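Local coordinates for oxysterol-binding protein homolog 3 (Saccharomyces cerevisiae, PDB 4IC4) that carries sterols and other lipids between membranes in phosphoinositide-coupled, non-vesicular transport, with lipid binding in its OSBP-related domain, the part modelled here, at residues Glu36-Pro41 / Gly333-Ala338; Ile59-Thr64 / Leu116-Asn121; Ile71-Ser76 / Asp320-Pro325; Thr203-Lys206 / Glu212-Met215; Arg324-Ala329 / Leu343-Leu348. All blocks are in the same frame, centred on the assembly; numbering follows the deposited sequence.

Interaction 1 of 5, residues Glu36-Pro41 / Gly333-Ala338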
# COMPACT_ATOMS: atom_id res chain seq x y z
N GLU A 36 -1.38 -19.92 9.13
CA GLU A 36 -0.27 -20.19 8.24
C GLU A 36 -0.79 -20.39 6.83
O GLU A 36 -1.94 -20.80 6.64
CB GLU A 36 0.49 -21.44 8.71
CG GLU A 36 1.26 -21.24 10.00
CD GLU A 36 1.86 -22.53 10.52
OE1 GLU A 36 2.55 -23.22 9.75
OE2 GLU A 36 1.64 -22.85 11.71
N ALA A 37 0.05 -20.09 5.83
CA ALA A 37 -0.34 -20.26 4.44
C ALA A 37 -0.77 -21.71 4.25
O ALA A 37 -0.12 -22.62 4.77
CB ALA A 37 0.83 -19.93 3.53
N ALA A 38 -1.85 -21.93 3.52
CA ALA A 38 -2.36 -23.28 3.30
C ALA A 38 -1.86 -23.95 2.01
O ALA A 38 -2.18 -25.11 1.76
CB ALA A 38 -3.88 -23.26 3.31
N ALA A 39 -1.08 -23.22 1.21
CA ALA A 39 -0.56 -23.79 -0.03
C ALA A 39 0.84 -23.29 -0.36
O ALA A 39 1.26 -22.23 0.10
CB ALA A 39 -1.50 -23.46 -1.19
N SER A 40 1.58 -24.07 -1.15
CA SER A 40 2.93 -23.69 -1.54
C SER A 40 2.84 -22.61 -2.63
O SER A 40 1.92 -22.63 -3.45
CB SER A 40 3.70 -24.90 -2.07
OG SER A 40 3.13 -25.41 -3.26
N PRO A 41 3.79 -21.68 -2.64
CA PRO A 41 3.85 -20.57 -3.61
C PRO A 41 4.18 -20.96 -5.05
O PRO A 41 5.25 -21.51 -5.32
CB PRO A 41 4.92 -19.65 -3.04
CG PRO A 41 5.02 -20.05 -1.59
CD PRO A 41 4.87 -21.53 -1.65
N GLY A 333 -7.51 -20.89 4.99
CA GLY A 333 -7.02 -22.17 4.48
C GLY A 333 -7.95 -23.01 3.61
O GLY A 333 -7.60 -24.14 3.27
N ASN A 334 -9.11 -22.48 3.26
CA ASN A 334 -10.05 -23.22 2.42
C ASN A 334 -9.71 -22.83 0.98
O ASN A 334 -10.39 -22.02 0.36
CB ASN A 334 -11.49 -22.82 2.75
CG ASN A 334 -11.78 -22.91 4.24
OD1 ASN A 334 -11.64 -23.97 4.85
ND2 ASN A 334 -12.20 -21.79 4.83
N VAL A 335 -8.64 -23.43 0.46
CA VAL A 335 -8.15 -23.14 -0.89
C VAL A 335 -9.12 -23.41 -2.04
O VAL A 335 -9.32 -22.54 -2.89
CB VAL A 335 -6.84 -23.90 -1.17
CG1 VAL A 335 -6.34 -23.58 -2.57
CG2 VAL A 335 -5.80 -23.53 -0.13
N ASP A 336 -9.69 -24.60 -2.09
CA ASP A 336 -10.62 -24.94 -3.16
C ASP A 336 -11.75 -23.93 -3.26
O ASP A 336 -12.09 -23.46 -4.35
CB ASP A 336 -11.20 -26.34 -2.94
CG ASP A 336 -10.19 -27.44 -3.24
OD1 ASP A 336 -9.07 -27.39 -2.69
OD2 ASP A 336 -10.52 -28.35 -4.02
N LYS A 337 -12.32 -23.58 -2.11
CA LYS A 337 -13.41 -22.61 -2.08
C LYS A 337 -12.92 -21.24 -2.52
O LYS A 337 -13.63 -20.52 -3.22
CB LYS A 337 -14.03 -22.54 -0.69
CG LYS A 337 -15.06 -23.63 -0.44
CD LYS A 337 -16.24 -23.49 -1.40
CE LYS A 337 -17.16 -24.70 -1.35
NZ LYS A 337 -17.74 -24.93 -0.00
N ALA A 338 -11.71 -20.87 -2.10
CA ALA A 338 -11.15 -19.58 -2.46
C ALA A 338 -11.01 -19.48 -3.98
O ALA A 338 -11.33 -18.44 -4.57
CB ALA A 338 -9.80 -19.38 -1.80
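The methyl of Ala38 rests on the backbone of Gly333, with Ala38 CB 3.5 Å from Gly333 CA. It also comes near that residue's carbonyl, Ala38 CB lying 3.8 Å from Gly333 O. With no side chain at Gly333, the methyl can settle straight onto the main chain. A second patch is made with Val335, where Ala38 CB meets CG2 of the valine at 3.9 Å. Ala39 adds a looser touch to that same branch, its CB standing 4.4 Å from Val335 CG2. Val335 presents this branch because CG1 is anti to the backbone N (chi1 -179°), which sets CG2 anti to the carbonyl carbon, facing the loop. The contact is thus one of methyl groups and backbone carbons at the protein surface. Polar ties of the loop lie elsewhere in at least two places: Ala37 pairs through its backbone with Lys294, and Ala39 O receives a weak bond from Arg117 NH2.

Val335 N makes a weak bond to Gly333 O across the inverse gamma turn centred on Asn334, and Ala338 N bonds to Asn334 O at 3.0 Å. Gly333, with phi of 83°, is the C-prime residue of the preceding helix: Asn334 N returns to Ala329 O and Gly333 N to Tyr330 O. The loop before helix 44-50 therefore packs on a Schellman motif at the corner between two helices of the OSBP-related domain.

Interaction 2 of 5, residues Ile59-Thr64 / Leu116-Asn121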
# COMPACT_ATOMS: atom_id res chain seq x y z
N ILE A 59 -3.54 -11.12 -16.00
CA ILE A 59 -3.38 -12.56 -16.18
C ILE A 59 -4.17 -13.39 -15.16
O ILE A 59 -4.16 -13.10 -13.97
CB ILE A 59 -1.88 -12.96 -16.07
CG1 ILE A 59 -1.07 -12.20 -17.12
CG2 ILE A 59 -1.73 -14.46 -16.27
CD1 ILE A 59 -1.60 -12.31 -18.53
N ALA A 60 -4.86 -14.41 -15.65
CA ALA A 60 -5.64 -15.29 -14.79
C ALA A 60 -4.67 -16.10 -13.95
O ALA A 60 -4.03 -17.03 -14.44
CB ALA A 60 -6.51 -16.21 -15.63
N MET A 61 -4.56 -15.74 -12.68
CA MET A 61 -3.65 -16.43 -11.77
C MET A 61 -4.41 -17.27 -10.76
O MET A 61 -5.49 -16.90 -10.32
CB MET A 61 -2.80 -15.40 -11.02
CG MET A 61 -2.00 -14.46 -11.91
SD MET A 61 -0.57 -15.25 -12.64
CE MET A 61 0.71 -14.74 -11.48
N PRO A 62 -3.84 -18.42 -10.37
CA PRO A 62 -4.53 -19.26 -9.39
C PRO A 62 -4.52 -18.51 -8.07
O PRO A 62 -3.64 -17.68 -7.83
CB PRO A 62 -3.67 -20.52 -9.36
CG PRO A 62 -2.30 -19.99 -9.63
CD PRO A 62 -2.55 -19.01 -10.76
N VAL A 63 -5.50 -18.78 -7.22
CA VAL A 63 -5.58 -18.10 -5.93
C VAL A 63 -4.34 -18.36 -5.07
O VAL A 63 -4.04 -17.59 -4.15
CB VAL A 63 -6.85 -18.53 -5.16
CG1 VAL A 63 -6.72 -19.96 -4.67
CG2 VAL A 63 -7.11 -17.58 -4.01
N THR A 64 -3.62 -19.43 -5.37
CA THR A 64 -2.42 -19.77 -4.60
C THR A 64 -1.27 -18.80 -4.87
O THR A 64 -0.28 -18.79 -4.13
CB THR A 64 -1.96 -21.20 -4.91
OG1 THR A 64 -1.87 -21.38 -6.33
CG2 THR A 64 -2.94 -22.21 -4.33
N LEU A 116 6.96 -13.52 -2.49
CA LEU A 116 6.54 -14.74 -3.19
C LEU A 116 5.13 -14.69 -3.78
O LEU A 116 4.87 -15.31 -4.81
CB LEU A 116 6.64 -15.94 -2.24
CG LEU A 116 8.05 -16.31 -1.77
CD1 LEU A 116 7.95 -17.31 -0.63
CD2 LEU A 116 8.84 -16.89 -2.92
N ARG A 117 4.23 -13.96 -3.13
CA ARG A 117 2.85 -13.84 -3.61
C ARG A 117 2.43 -12.39 -3.79
O ARG A 117 3.14 -11.47 -3.37
CB ARG A 117 1.88 -14.52 -2.64
CG ARG A 117 1.97 -16.04 -2.57
CD ARG A 117 2.58 -16.47 -1.26
NE ARG A 117 2.37 -17.88 -0.97
CZ ARG A 117 2.88 -18.50 0.09
NH1 ARG A 117 3.63 -17.82 0.95
NH2 ARG A 117 2.64 -19.79 0.30
N LYS A 118 1.27 -12.18 -4.41
CA LYS A 118 0.74 -10.84 -4.66
C LYS A 118 -0.68 -10.70 -4.09
O LYS A 118 -1.37 -11.69 -3.90
CB LYS A 118 0.70 -10.55 -6.16
CG LYS A 118 -0.35 -11.36 -6.91
CD LYS A 118 -0.33 -11.04 -8.40
CE LYS A 118 -1.41 -11.82 -9.14
NZ LYS A 118 -2.78 -11.47 -8.63
N PRO A 119 -1.11 -9.47 -3.80
CA PRO A 119 -2.47 -9.29 -3.26
C PRO A 119 -3.53 -9.57 -4.32
O PRO A 119 -3.24 -9.59 -5.51
CB PRO A 119 -2.48 -7.81 -2.85
CG PRO A 119 -1.04 -7.51 -2.58
CD PRO A 119 -0.34 -8.22 -3.71
N PHE A 120 -4.76 -9.79 -3.87
CA PHE A 120 -5.88 -10.01 -4.78
C PHE A 120 -6.17 -8.70 -5.49
O PHE A 120 -6.07 -7.62 -4.89
CB PHE A 120 -7.14 -10.38 -4.01
CG PHE A 120 -7.20 -11.81 -3.55
CD1 PHE A 120 -8.12 -12.69 -4.12
CD2 PHE A 120 -6.38 -12.26 -2.52
CE1 PHE A 120 -8.23 -14.00 -3.65
CE2 PHE A 120 -6.49 -13.57 -2.05
CZ PHE A 120 -7.42 -14.44 -2.62
N ASN A 121 -6.54 -8.78 -6.77
CA ASN A 121 -6.90 -7.58 -7.51
C ASN A 121 -8.29 -7.16 -7.02
O ASN A 121 -9.23 -7.95 -7.05
CB ASN A 121 -6.98 -7.87 -9.01
CG ASN A 121 -5.63 -8.20 -9.61
OD1 ASN A 121 -4.69 -7.42 -9.49
ND2 ASN A 121 -5.54 -9.35 -10.27
O HOH W 1 -3.64 -11.02 -11.55
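Val63 and Phe120 make the tightest touch, with Val63 CG2 3.4 Å from Phe120 CZ. The same methyl also comes within 3.8 Å of Phe120 CE1, approaching the ring obliquely near its far end. Val63 holds CG2 anti to the backbone N, leaving CG1 between N and the carbonyl carbon (chi1 71°), and this turns CG2 to the ring. Farther along, Met61 lies across the aliphatic end of Lys118, its CG 3.9 Å from Lys118 CE. Arg117 contributes its own aliphatic part, CG standing 3.9 Å from Thr64 O.

The polar link runs through one water. It accepts from Lys118 NZ at 3.1 Å and from Asn121 ND2 at 2.8 Å, and donates to Ile59 O at 3.2 Å. The lysine reaches it with a chain extended as far as CE and then turned at the last torsion (chi4 60°), which brings the ammonium to the 59-64 loop.

Outside this shell both backbones are tied down. Met61 O receives Lys342 NZ and Val63 N donates to Glu339 OE2, so helix 335-354 holds the loop, while Lys118 pairs through its backbone with Ser65 and Glu67. Phe120 also packs on Asp326 and Ile327 of helix 325-331. Ile59, Ala60, Met61 and Lys118 all bind phosphatidylinositol 4-phosphate, and the arrangement belongs to the phosphoinositide-binding site of the OSBP-related domain, with one water joining Lys118 to the carbonyl of Ile59.

Interaction 3 of 5, residues Ile71-Ser76 / Asp320-Pro325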
# COMPACT_ATOMS: atom_id res chain seq x y z
N ILE A 71 -5.30 -5.35 -3.07
CA ILE A 71 -4.32 -4.30 -3.35
C ILE A 71 -4.64 -3.05 -2.54
O ILE A 71 -3.73 -2.31 -2.15
CB ILE A 71 -4.28 -3.95 -4.85
CG1 ILE A 71 -3.82 -5.17 -5.65
CG2 ILE A 71 -3.32 -2.78 -5.09
CD1 ILE A 71 -3.75 -4.93 -7.15
N LEU A 72 -5.92 -2.80 -2.28
CA LEU A 72 -6.28 -1.63 -1.48
C LEU A 72 -5.66 -1.77 -0.09
O LEU A 72 -5.18 -0.80 0.49
CB LEU A 72 -7.80 -1.51 -1.36
CG LEU A 72 -8.58 -1.23 -2.65
CD1 LEU A 72 -10.08 -1.30 -2.36
CD2 LEU A 72 -8.19 0.13 -3.20
N GLN A 73 -5.69 -2.99 0.44
CA GLN A 73 -5.11 -3.24 1.76
C GLN A 73 -3.58 -3.12 1.71
O GLN A 73 -2.97 -2.55 2.61
CB GLN A 73 -5.56 -4.62 2.26
CG GLN A 73 -7.06 -4.64 2.57
CD GLN A 73 -7.61 -6.02 2.87
OE1 GLN A 73 -7.43 -6.97 2.10
NE2 GLN A 73 -8.32 -6.14 3.99
N LEU A 74 -2.97 -3.62 0.63
CA LEU A 74 -1.52 -3.53 0.48
C LEU A 74 -1.06 -2.07 0.49
O LEU A 74 -0.14 -1.70 1.22
CB LEU A 74 -1.06 -4.17 -0.83
CG LEU A 74 0.40 -3.85 -1.19
CD1 LEU A 74 1.32 -4.54 -0.20
CD2 LEU A 74 0.70 -4.31 -2.61
N ILE A 75 -1.69 -1.24 -0.32
CA ILE A 75 -1.29 0.16 -0.38
C ILE A 75 -1.55 0.88 0.94
O ILE A 75 -0.86 1.85 1.27
CB ILE A 75 -1.98 0.86 -1.56
CG1 ILE A 75 -1.52 0.20 -2.87
CG2 ILE A 75 -1.63 2.35 -1.57
CD1 ILE A 75 -2.17 0.75 -4.12
N SER A 76 -2.53 0.40 1.71
CA SER A 76 -2.81 1.01 3.01
C SER A 76 -1.64 0.82 3.97
O SER A 76 -1.54 1.52 4.98
CB SER A 76 -4.07 0.39 3.64
OG SER A 76 -5.22 0.75 2.89
N ASP A 320 -16.52 -3.52 1.20
CA ASP A 320 -15.21 -3.58 1.85
C ASP A 320 -14.45 -4.88 1.58
O ASP A 320 -15.03 -5.96 1.52
CB ASP A 320 -15.38 -3.39 3.36
CG ASP A 320 -14.07 -3.04 4.05
OD1 ASP A 320 -13.69 -1.85 4.05
OD2 ASP A 320 -13.42 -3.95 4.60
N SER A 321 -13.13 -4.76 1.41
CA SER A 321 -12.29 -5.93 1.15
C SER A 321 -12.44 -7.01 2.23
O SER A 321 -12.26 -8.19 1.95
CB SER A 321 -10.82 -5.53 1.05
OG SER A 321 -10.58 -4.68 -0.05
N ARG A 322 -12.76 -6.60 3.45
CA ARG A 322 -12.93 -7.57 4.54
C ARG A 322 -14.13 -8.48 4.31
O ARG A 322 -14.26 -9.51 4.98
CB ARG A 322 -13.13 -6.85 5.87
CG ARG A 322 -11.97 -6.00 6.33
CD ARG A 322 -12.29 -5.37 7.67
NE ARG A 322 -11.25 -4.45 8.14
CZ ARG A 322 -11.09 -3.21 7.70
NH1 ARG A 322 -11.90 -2.72 6.77
NH2 ARG A 322 -10.13 -2.45 8.20
N LEU A 323 -15.00 -8.11 3.38
CA LEU A 323 -16.19 -8.91 3.11
C LEU A 323 -16.03 -9.82 1.89
O LEU A 323 -16.96 -10.56 1.55
CB LEU A 323 -17.40 -7.99 2.94
CG LEU A 323 -17.68 -7.09 4.15
CD1 LEU A 323 -18.92 -6.23 3.90
CD2 LEU A 323 -17.86 -7.94 5.40
N ARG A 324 -14.87 -9.79 1.25
CA ARG A 324 -14.65 -10.65 0.09
C ARG A 324 -14.53 -12.11 0.52
O ARG A 324 -13.70 -12.46 1.36
CB ARG A 324 -13.41 -10.22 -0.69
CG ARG A 324 -13.70 -9.06 -1.61
CD ARG A 324 -12.58 -8.76 -2.58
NE ARG A 324 -12.21 -9.90 -3.42
CZ ARG A 324 -11.49 -9.77 -4.53
NH1 ARG A 324 -11.11 -8.56 -4.93
NH2 ARG A 324 -11.14 -10.83 -5.24
N PRO A 325 -15.36 -12.98 -0.07
CA PRO A 325 -15.34 -14.40 0.26
C PRO A 325 -14.12 -15.19 -0.18
O PRO A 325 -13.71 -16.13 0.51
CB PRO A 325 -16.63 -14.92 -0.38
CG PRO A 325 -16.77 -14.05 -1.57
CD PRO A 325 -16.43 -12.68 -1.03
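Gln73 and Ser321 meet by van der Waals contact, the serine CB sitting squarely above the plane of the glutamine amide. Ser321 CB is 3.7 Å from Gln73 CD and nearly as close to Gln73 OE1 and NE2. The glutamine chain runs extended beyond CG (chi2 171°), carrying its amide out from the helix to the serine. Leu72 CD1 stands a little farther off, 4.1 Å from Ser321 OG.

The hydrogen bonds of these buried groups lead elsewhere. Gln73 OE1 accepts from Ser70 N, and Ser321 OG bonds with Glu126 OE1 and Ser70 OG. With an alanine in place of Gln73, Ser70 N would probably lose this acceptor and a gap would open above Ser321 CB.

Charge is paired within 320-325. Asp320 OD2 takes Arg322 NH1 at 2.9 Å in a salt bridge and Arg322 N at 3.0 Å, the two donors arriving from opposite faces of the carboxylate. Its other oxygen, OD1, accepts from Glu129 N, while Arg322 NH2 donates to Glu129 O.

Phe128 of strand 127-132 touches Leu72, Gln73 and Arg322 alike. Helix 71-76 thus packs against barrel strands and a 3-10 turn that opens with an Asx turn at Asp320.

Interaction 4 of 5, residues Thr203-Lys206 / Glu212-Met215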
# COMPACT_ATOMS: atom_id res chain seq x y z
N THR A 203 10.92 -0.31 -7.51
CA THR A 203 11.45 -1.49 -6.85
C THR A 203 11.62 -2.56 -7.92
O THR A 203 11.01 -2.48 -8.98
CB THR A 203 10.51 -2.03 -5.75
OG1 THR A 203 9.22 -2.30 -6.30
CG2 THR A 203 10.37 -1.01 -4.62
N ILE A 204 12.46 -3.55 -7.63
CA ILE A 204 12.70 -4.63 -8.58
C ILE A 204 12.57 -5.99 -7.92
O ILE A 204 13.07 -6.20 -6.82
CB ILE A 204 14.12 -4.53 -9.20
CG1 ILE A 204 14.32 -3.15 -9.83
CG2 ILE A 204 14.32 -5.63 -10.22
CD1 ILE A 204 13.43 -2.87 -11.03
N LEU A 205 11.88 -6.91 -8.59
CA LEU A 205 11.70 -8.27 -8.08
C LEU A 205 12.76 -9.14 -8.77
O LEU A 205 12.74 -9.29 -9.99
CB LEU A 205 10.30 -8.78 -8.42
CG LEU A 205 9.93 -10.20 -8.00
CD1 LEU A 205 10.10 -10.37 -6.49
CD2 LEU A 205 8.49 -10.49 -8.40
N LYS A 206 13.67 -9.70 -7.98
CA LYS A 206 14.75 -10.54 -8.52
C LYS A 206 14.64 -12.03 -8.22
O LYS A 206 13.82 -12.46 -7.41
CB LYS A 206 16.10 -10.02 -8.03
CG LYS A 206 16.47 -8.65 -8.54
CD LYS A 206 17.86 -8.25 -8.05
CE LYS A 206 18.31 -6.94 -8.67
NZ LYS A 206 19.69 -6.58 -8.24
N GLU A 212 15.96 -17.88 -4.14
CA GLU A 212 14.93 -17.23 -3.34
C GLU A 212 14.63 -15.84 -3.88
O GLU A 212 15.49 -14.96 -3.88
CB GLU A 212 15.39 -17.15 -1.88
CG GLU A 212 14.34 -16.58 -0.94
CD GLU A 212 14.74 -16.71 0.52
OE1 GLU A 212 14.94 -17.85 0.99
OE2 GLU A 212 14.85 -15.67 1.20
N ARG A 213 13.40 -15.66 -4.35
CA ARG A 213 12.96 -14.38 -4.90
C ARG A 213 13.02 -13.31 -3.82
O ARG A 213 12.87 -13.60 -2.64
CB ARG A 213 11.53 -14.51 -5.42
CG ARG A 213 11.37 -15.45 -6.60
CD ARG A 213 9.91 -15.83 -6.82
NE ARG A 213 9.04 -14.66 -6.89
CZ ARG A 213 7.72 -14.72 -7.06
NH1 ARG A 213 7.12 -15.89 -7.19
NH2 ARG A 213 7.01 -13.60 -7.09
N TYR A 214 13.25 -12.07 -4.24
CA TYR A 214 13.30 -10.95 -3.31
C TYR A 214 13.13 -9.63 -4.04
O TYR A 214 13.23 -9.56 -5.26
CB TYR A 214 14.62 -10.95 -2.52
CG TYR A 214 15.86 -10.63 -3.33
CD1 TYR A 214 16.23 -9.30 -3.57
CD2 TYR A 214 16.66 -11.64 -3.84
CE1 TYR A 214 17.37 -9.00 -4.31
CE2 TYR A 214 17.81 -11.35 -4.58
CZ TYR A 214 18.16 -10.03 -4.81
OH TYR A 214 19.29 -9.75 -5.54
N MET A 215 12.85 -8.57 -3.28
CA MET A 215 12.66 -7.25 -3.85
C MET A 215 13.61 -6.24 -3.22
O MET A 215 14.02 -6.39 -2.07
CB MET A 215 11.23 -6.78 -3.63
CG MET A 215 10.21 -7.45 -4.52
SD MET A 215 8.53 -6.99 -4.09
CE MET A 215 8.55 -5.23 -4.43
O HOH W 2 20.47 -7.44 -5.56
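Lys206 and Tyr214 face each other as a hydrogen-bonded antiparallel pair, and both of their backbone amides are satisfied across it. Lys206 N donates to Tyr214 O at 2.8 Å, nearly straight at hydrogen (167°) and almost in line with the carbonyl. The return bond is longer, Tyr214 N to Lys206 O at 3.2 Å, and its donor stands above the carbonyl plane.

CB of Lys206 sits over one face of the Tyr214 ring, offset toward its rim, in a CH-pi contact, and the extended chain then runs past the hydroxyl end, with Lys206 CD 3.3 Å from Tyr214 OH. There a water accepts from Lys206 NZ at 2.9 Å and is hydrogen-bonded to Tyr214 OH at 2.6 Å, while Glu216 OE1 takes the ammonium in a salt bridge. An alanine at Tyr214 is likely to leave Lys206 CB without its ring face and the water without one partner.

On the other face of the sheet, Leu205 CD1 packs on Met215 CG at 3.5 Å, in a non-hydrogen-bonded pair. Thr203 OG1, touched by Met215 CE, has a weak bond to Leu179 O. Arg213 NE is buried with no partner in the model. The arrangement is an antiparallel beta hairpin in the barrel wall, its Leu205-Met215 face turned to Leu179.

Interaction 5 of 5, residues Arg324-Ala329 / Leu343-Leu348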
# COMPACT_ATOMS: atom_id res chain seq x y z
N ARG A 324 -14.87 -9.79 1.25
CA ARG A 324 -14.65 -10.65 0.09
C ARG A 324 -14.53 -12.11 0.52
O ARG A 324 -13.70 -12.46 1.36
CB ARG A 324 -13.41 -10.22 -0.69
CG ARG A 324 -13.70 -9.06 -1.61
CD ARG A 324 -12.58 -8.76 -2.58
NE ARG A 324 -12.21 -9.90 -3.42
CZ ARG A 324 -11.49 -9.77 -4.53
NH1 ARG A 324 -11.11 -8.56 -4.93
NH2 ARG A 324 -11.14 -10.83 -5.24
N PRO A 325 -15.36 -12.98 -0.07
CA PRO A 325 -15.34 -14.40 0.26
C PRO A 325 -14.12 -15.19 -0.18
O PRO A 325 -13.71 -16.13 0.51
CB PRO A 325 -16.63 -14.92 -0.38
CG PRO A 325 -16.77 -14.05 -1.57
CD PRO A 325 -16.43 -12.68 -1.03
N ASP A 326 -13.53 -14.81 -1.31
CA ASP A 326 -12.36 -15.53 -1.77
C ASP A 326 -11.16 -15.22 -0.88
O ASP A 326 -10.42 -16.13 -0.49
CB ASP A 326 -12.06 -15.21 -3.25
CG ASP A 326 -12.01 -13.71 -3.55
OD1 ASP A 326 -12.43 -12.87 -2.72
OD2 ASP A 326 -11.57 -13.38 -4.67
N ILE A 327 -10.98 -13.95 -0.53
CA ILE A 327 -9.88 -13.58 0.34
C ILE A 327 -10.05 -14.23 1.71
O ILE A 327 -9.09 -14.74 2.29
CB ILE A 327 -9.79 -12.04 0.52
CG1 ILE A 327 -9.57 -11.37 -0.84
CG2 ILE A 327 -8.66 -11.70 1.50
CD1 ILE A 327 -9.34 -9.85 -0.76
N ARG A 328 -11.28 -14.23 2.23
CA ARG A 328 -11.55 -14.81 3.54
C ARG A 328 -11.33 -16.32 3.57
O ARG A 328 -10.68 -16.83 4.48
CB ARG A 328 -12.99 -14.50 3.98
CG ARG A 328 -13.31 -14.97 5.40
CD ARG A 328 -12.48 -14.22 6.42
NE ARG A 328 -12.74 -12.78 6.36
CZ ARG A 328 -12.00 -11.85 6.96
NH1 ARG A 328 -10.94 -12.20 7.67
NH2 ARG A 328 -12.33 -10.57 6.84
N ALA A 329 -11.86 -17.02 2.57
CA ALA A 329 -11.69 -18.46 2.50
C ALA A 329 -10.21 -18.82 2.40
O ALA A 329 -9.74 -19.76 3.04
CB ALA A 329 -12.46 -19.02 1.31
N LEU A 343 -12.84 -17.01 -9.06
CA LEU A 343 -13.37 -17.11 -10.41
C LEU A 343 -14.78 -16.52 -10.50
O LEU A 343 -15.11 -15.84 -11.47
CB LEU A 343 -13.39 -18.57 -10.86
CG LEU A 343 -12.02 -19.24 -10.97
CD1 LEU A 343 -12.20 -20.72 -11.28
CD2 LEU A 343 -11.20 -18.56 -12.05
N LYS A 344 -15.59 -16.77 -9.48
CA LYS A 344 -16.95 -16.26 -9.46
C LYS A 344 -17.01 -14.74 -9.43
O LYS A 344 -17.75 -14.12 -10.18
CB LYS A 344 -17.70 -16.83 -8.25
CG LYS A 344 -19.09 -16.23 -8.02
CD LYS A 344 -20.00 -16.40 -9.24
CE LYS A 344 -20.36 -17.85 -9.48
NZ LYS A 344 -21.28 -17.99 -10.64
N LEU A 345 -16.22 -14.12 -8.55
CA LEU A 345 -16.21 -12.67 -8.47
C LEU A 345 -15.75 -12.04 -9.78
O LEU A 345 -16.30 -11.03 -10.22
CB LEU A 345 -15.30 -12.20 -7.32
CG LEU A 345 -15.95 -11.94 -5.96
CD1 LEU A 345 -16.59 -13.22 -5.43
CD2 LEU A 345 -14.90 -11.42 -5.00
N GLU A 346 -14.73 -12.63 -10.40
CA GLU A 346 -14.22 -12.11 -11.66
C GLU A 346 -15.27 -12.23 -12.75
O GLU A 346 -15.46 -11.31 -13.56
CB GLU A 346 -12.95 -12.87 -12.07
CG GLU A 346 -11.69 -12.03 -12.06
CD GLU A 346 -11.37 -11.46 -10.69
OE1 GLU A 346 -11.19 -12.26 -9.74
OE2 GLU A 346 -11.29 -10.22 -10.56
N GLN A 347 -15.97 -13.35 -12.75
CA GLN A 347 -17.01 -13.62 -13.74
C GLN A 347 -18.19 -12.66 -13.58
O GLN A 347 -18.71 -12.15 -14.57
CB GLN A 347 -17.48 -15.07 -13.59
CG GLN A 347 -18.08 -15.69 -14.84
CD GLN A 347 -19.41 -15.08 -15.21
OE1 GLN A 347 -20.36 -15.12 -14.42
NE2 GLN A 347 -19.49 -14.53 -16.41
N LEU A 348 -18.60 -12.40 -12.35
CA LEU A 348 -19.72 -11.49 -12.12
C LEU A 348 -19.36 -10.09 -12.61
O LEU A 348 -20.19 -9.39 -13.20
CB LEU A 348 -20.09 -11.43 -10.63
CG LEU A 348 -20.68 -12.71 -10.04
CD1 LEU A 348 -20.95 -12.48 -8.56
CD2 LEU A 348 -21.97 -13.08 -10.77
O HOH W 3 -9.53 -10.62 -7.66
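Arg324 crosses the end of Leu345, with its guanidinium at the meeting of the two helices. From CB it runs out through CG and CD, then bends at the third torsion (chi3 57°), bringing the guanidinium back to Asp326 and close to the leucine. NE is the first atom to touch the second helix: it lies 3.5 Å from Leu345 CD2 and donates to Asp326 OD1 at 3.1 Å. CZ and NH2 lie only slightly farther from the same methyl, CD2, which comes in obliquely. NH2 makes a short bond to Asp326 OD2 at 2.6 Å. Arginine and aspartate are joined side-on, with OD1 and OD2 lying in the guanidinium plane, each accepting on its syn lone pair, so the two flat groups hold each other's rotation. NH1 goes elsewhere, to Glu126 OE2 in a salt bridge and to Asn121 O.

Helices 325-331 and 335-354 run in nearly opposite senses, an antiparallel helical hairpin whose second arm carries phosphatidylinositol 4-phosphate-binding residues, Glu346, Gln347 and Leu348 among them. Arg324 NH2 reaches this arm through a water, donating to the water O at 2.9 Å, and that water can in turn donate to Glu346 OE1. Arg324 NH2 itself stands 4.7 Å from Glu346 OE1, so its charge would probably favour the carboxylate.

Leu345 packs between Pro325 and the Arg324-Asp326 pair. Leu345 CD2 touches Asp326 OD1 at 3.7 Å, while Leu345 CD1 meets Pro325 CG tip to tip at 4.0 Å. Asp326 OD1 takes a further donor, Ile327 N, which comes from above the carboxylate plane.

In the fold
From the N terminus, the loop at 36-41 opens interaction 1, which closes only at 333-338 and so encloses interactions 2, 3 and 4. Interaction 2 joins 59-64 to strand 118-120; it crosses interaction 3, because helix 71-76 leaves from inside its loop and finds its partner at 320-325. The hairpin of interaction 4 is nested within interaction 3 and comes after interaction 2, which it touches through Arg213. Interaction 5 starts on Arg324 and Pro325, where interaction 3 ends, and crosses interaction 1 on helix 335-354. Arg324 NH1 bonded to Asn121 O links interactions 2, 3 and 5, tying the C-terminal helices to the N-terminal part beside the barrel.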